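Local coordinates for phist (Plasmodium falciparum, PDB 4JLE), which binds the virulence factor PfEMP1, probably through its PHIST domain, and moves with it to knobs on the surface of infected red cells, at residues Lys17-Glu22 / Phe44-Glu49. Residues are numbered along the deposited sequence; the frame is centred on the assembly and turned at random.
Sequences KKYTAE and FSYVHE. With ACT (acetate ion), chain H.
Y46 and Y19 bury the most surface here, and no hydrogen bond crosses between the segments. On helix 37-72, Y46 has CG anti to the backbone N (chi1 173°), which carries the ring across to Y19 CB, the T20 carbonyl and A21. Y46 CD1 lies 4.1 Å from Y19 CB. Farther out, Y46 OH is 3.3 Å from A21 CB. The Y19 ring runs the other way, from the loop to the helix. Its chi1 of -23° is far from a staggered value. One face of the ring lies over the backbone N of Y46, and Y19 OH comes 3.3 Å from S45 CB. S45 OG is hydrogen-bonded to N41 O within its own helix. The contact ties the link between the two short N-terminal helices to the first long helix of the three-helix PHIST bundle. I24 of helix 21-28 touches both tyrosines. T20 is the N-cap of that helix, its OG1 hydrogen-bonded to E23 N. K17 NZ donates to Y19 O at 2.8 Å, along a lone pair of the carbonyl oxygen. OXT of an acetate, probably a crystallisation additive, accepts hydrogen bonds from the backbone N-H groups of K18 and Y19; the K18 bond is the straighter, at 170°.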
ATOM      1  N   LYS B  17      17.412  17.278  -1.102  1.00 70.85           N
ATOM      2  CA  LYS B  17      18.030  16.380  -2.107  1.00 67.75           C
ATOM      3  C   LYS B  17      19.295  15.658  -1.571  1.00 65.48           C
ATOM      4  O   LYS B  17      20.199  16.296  -1.046  1.00 64.45           O
ATOM      5  CB  LYS B  17      18.366  17.136  -3.404  1.00 69.78           C
ATOM      6  CG  LYS B  17      18.213  16.264  -4.633  1.00 81.07           C
ATOM      7  CD  LYS B  17      18.916  16.844  -5.860  1.00 91.04           C
ATOM      8  CE  LYS B  17      18.103  16.695  -7.137  1.00105.27           C
ATOM      9  NZ  LYS B  17      17.852  15.271  -7.527  1.00117.14           N
ATOM     10  N   LYS B  18      19.290  14.317  -1.655  1.00 59.25           N
ATOM     11  CA  LYS B  18      20.344  13.377  -1.227  1.00 57.48           C
ATOM     12  C   LYS B  18      21.023  12.734  -2.425  1.00 58.83           C
ATOM     13  O   LYS B  18      22.166  12.286  -2.316  1.00 57.69           O
ATOM     14  CB  LYS B  18      19.730  12.254  -0.356  1.00 58.89           C
ATOM     15  CG  LYS B  18      19.527  12.608   1.108  1.00 70.76           C
ATOM     16  CD  LYS B  18      18.625  11.606   1.795  1.00 82.72           C
ATOM     17  CE  LYS B  18      19.178  11.195   3.135  1.00 95.81           C
ATOM     18  NZ  LYS B  18      18.182  10.412   3.915  1.00108.80           N
ATOM     19  N   TYR B  19      20.286  12.616  -3.549  1.00 55.44           N
ATOM     20  CA  TYR B  19      20.773  11.973  -4.778  1.00 55.89           C
ATOM     21  C   TYR B  19      20.415  12.766  -5.996  1.00 63.35           C
ATOM     22  O   TYR B  19      19.373  13.407  -6.019  1.00 65.12           O
ATOM     23  CB  TYR B  19      20.188  10.548  -4.970  1.00 56.19           C
ATOM     24  CG  TYR B  19      19.699   9.870  -3.712  1.00 57.11           C
ATOM     25  CD1 TYR B  19      20.582   9.214  -2.867  1.00 59.89           C
ATOM     26  CD2 TYR B  19      18.347   9.872  -3.376  1.00 57.54           C
ATOM     27  CE1 TYR B  19      20.142   8.601  -1.694  1.00 62.60           C
ATOM     28  CE2 TYR B  19      17.891   9.257  -2.208  1.00 58.86           C
ATOM     29  CZ  TYR B  19      18.798   8.635  -1.362  1.00 71.42           C
ATOM     30  OH  TYR B  19      18.395   8.049  -0.185  1.00 79.49           O
ATOM     31  N   THR B  20      21.238  12.665  -7.038  1.00 60.81           N
ATOM     32  CA  THR B  20      20.979  13.259  -8.351  1.00 60.05           C
ATOM     33  C   THR B  20      20.806  12.093  -9.347  1.00 62.54           C
ATOM     34  O   THR B  20      21.143  10.958  -9.002  1.00 60.61           O
ATOM     35  CB  THR B  20      22.095  14.235  -8.741  1.00 63.81           C
ATOM     36  OG1 THR B  20      23.233  13.506  -9.198  1.00 66.55           O
ATOM     37  CG2 THR B  20      22.488  15.162  -7.603  1.00 61.64           C
ATOM     38  N   ALA B  21      20.296  12.356 -10.569  1.00 59.95           N
ATOM     39  CA  ALA B  21      20.161  11.299 -11.580  1.00 60.17           C
ATOM     40  C   ALA B  21      21.540  10.922 -12.142  1.00 63.03           C
ATOM     41  O   ALA B  21      21.811   9.735 -12.383  1.00 62.13           O
ATOM     42  CB  ALA B  21      19.244  11.754 -12.700  1.00 61.26           C
ATOM     43  N   GLU B  22      22.418  11.948 -12.287  1.00 58.50           N
ATOM     44  CA  GLU B  22      23.782  11.864 -12.795  1.00 58.79           C
ATOM     45  C   GLU B  22      24.630  10.979 -11.888  1.00 60.24           C
ATOM     46  O   GLU B  22      25.323  10.108 -12.402  1.00 61.34           O
ATOM     47  CB  GLU B  22      24.398  13.270 -12.918  1.00 61.33           C
ATOM     48  CG  GLU B  22      25.406  13.424 -14.046  1.00 77.60           C
ATOM     49  CD  GLU B  22      25.581  14.862 -14.493  1.00110.14           C
ATOM     50  OE1 GLU B  22      26.496  15.537 -13.968  1.00107.15           O
ATOM     51  OE2 GLU B  22      24.775  15.325 -15.336  1.00105.80           O
ATOM     52  N   PHE B  44      18.711   2.008  -4.748  1.00 49.49           N
ATOM     53  CA  PHE B  44      17.365   1.497  -4.557  1.00 51.74           C
ATOM     54  C   PHE B  44      16.457   2.564  -3.954  1.00 54.96           C
ATOM     55  O   PHE B  44      15.290   2.608  -4.328  1.00 51.58           O
ATOM     56  CB  PHE B  44      17.346   0.192  -3.736  1.00 55.29           C
ATOM     57  CG  PHE B  44      17.685  -1.049  -4.549  1.00 58.70           C
ATOM     58  CD1 PHE B  44      17.016  -1.330  -5.742  1.00 63.21           C
ATOM     59  CD2 PHE B  44      18.636  -1.965  -4.095  1.00 60.68           C
ATOM     60  CE1 PHE B  44      17.326  -2.481  -6.487  1.00 64.33           C
ATOM     61  CE2 PHE B  44      18.922  -3.124  -4.822  1.00 63.32           C
ATOM     62  CZ  PHE B  44      18.276  -3.366  -6.021  1.00 61.88           C
ATOM     63  N   SER B  45      16.999   3.458  -3.070  1.00 52.36           N
ATOM     64  CA  SER B  45      16.233   4.570  -2.480  1.00 50.71           C
ATOM     65  C   SER B  45      15.800   5.538  -3.574  1.00 52.87           C
ATOM     66  O   SER B  45      14.642   5.922  -3.622  1.00 52.55           O
ATOM     67  CB  SER B  45      17.055   5.303  -1.430  1.00 53.14           C
ATOM     68  OG  SER B  45      17.208   4.505  -0.271  1.00 66.13           O
ATOM     69  N   TYR B  46      16.724   5.899  -4.475  1.00 49.65           N
ATOM     70  CA  TYR B  46      16.432   6.782  -5.604  1.00 49.16           C
ATOM     71  C   TYR B  46      15.382   6.172  -6.533  1.00 51.54           C
ATOM     72  O   TYR B  46      14.541   6.892  -7.046  1.00 50.35           O
ATOM     73  CB  TYR B  46      17.714   7.075  -6.398  1.00 49.93           C
ATOM     74  CG  TYR B  46      17.474   7.847  -7.677  1.00 51.29           C
ATOM     75  CD1 TYR B  46      17.478   9.239  -7.684  1.00 53.32           C
ATOM     76  CD2 TYR B  46      17.279   7.187  -8.891  1.00 51.67           C
ATOM     77  CE1 TYR B  46      17.244   9.959  -8.854  1.00 55.13           C
ATOM     78  CE2 TYR B  46      17.041   7.897 -10.072  1.00 52.84           C
ATOM     79  CZ  TYR B  46      17.046   9.286 -10.051  1.00 64.99           C
ATOM     80  OH  TYR B  46      16.866  10.004 -11.210  1.00 71.83           O
ATOM     81  N   VAL B  47      15.491   4.870  -6.804  1.00 49.76           N
ATOM     82  CA  VAL B  47      14.606   4.133  -7.715  1.00 50.20           C
ATOM     83  C   VAL B  47      13.217   3.990  -7.070  1.00 53.32           C
ATOM     84  O   VAL B  47      12.237   4.258  -7.752  1.00 48.63           O
ATOM     85  CB  VAL B  47      15.228   2.766  -8.145  1.00 54.19           C
ATOM     86  CG1 VAL B  47      14.186   1.812  -8.739  1.00 54.57           C
ATOM     87  CG2 VAL B  47      16.368   2.995  -9.130  1.00 53.80           C
ATOM     88  N   HIS B  48      13.149   3.605  -5.767  1.00 53.86           N
ATOM     89  CA  HIS B  48      11.905   3.516  -5.017  1.00 56.53           C
ATOM     90  C   HIS B  48      11.172   4.861  -5.133  1.00 58.70           C
ATOM     91  O   HIS B  48       9.996   4.897  -5.509  1.00 57.49           O
ATOM     92  CB  HIS B  48      12.145   3.148  -3.524  1.00 60.28           C
ATOM     93  CG  HIS B  48      12.658   1.755  -3.237  1.00 66.71           C
ATOM     94  ND1 HIS B  48      12.430   0.681  -4.109  1.00 69.40           N
ATOM     95  CD2 HIS B  48      13.387   1.304  -2.176  1.00 70.97           C
ATOM     96  CE1 HIS B  48      13.028  -0.370  -3.553  1.00 69.95           C
ATOM     97  NE2 HIS B  48      13.617  -0.050  -2.388  1.00 70.88           N
ATOM     98  N   GLU B  49      11.905   5.974  -4.909  1.00 53.97           N
ATOM     99  CA  GLU B  49      11.349   7.324  -4.960  1.00 53.32           C
ATOM    100  C   GLU B  49      10.858   7.708  -6.369  1.00 55.42           C
ATOM    101  O   GLU B  49       9.758   8.256  -6.491  1.00 55.86           O
ATOM    102  CB  GLU B  49      12.355   8.349  -4.427  1.00 54.82           C
ATOM    103  CG  GLU B  49      11.774   9.744  -4.198  1.00 69.78           C
ATOM    104  CD  GLU B  49      10.468   9.863  -3.418  1.00 97.71           C
ATOM    105  OE1 GLU B  49      10.305   9.177  -2.379  1.00 97.05           O
ATOM    106  OE2 GLU B  49       9.609  10.668  -3.846  1.00 88.55           O
TER
HETATM  107  C   ACT H 201      16.225  13.184  -2.198  1.00 77.31           C
HETATM  108  O   ACT H 201      15.428  14.140  -2.320  1.00 98.00           O
HETATM  109  OXT ACT H 201      17.207  12.997  -2.960  1.00 74.16           O
HETATM  110  CH3 ACT H 201      15.976  12.185  -1.032  1.00 72.60           C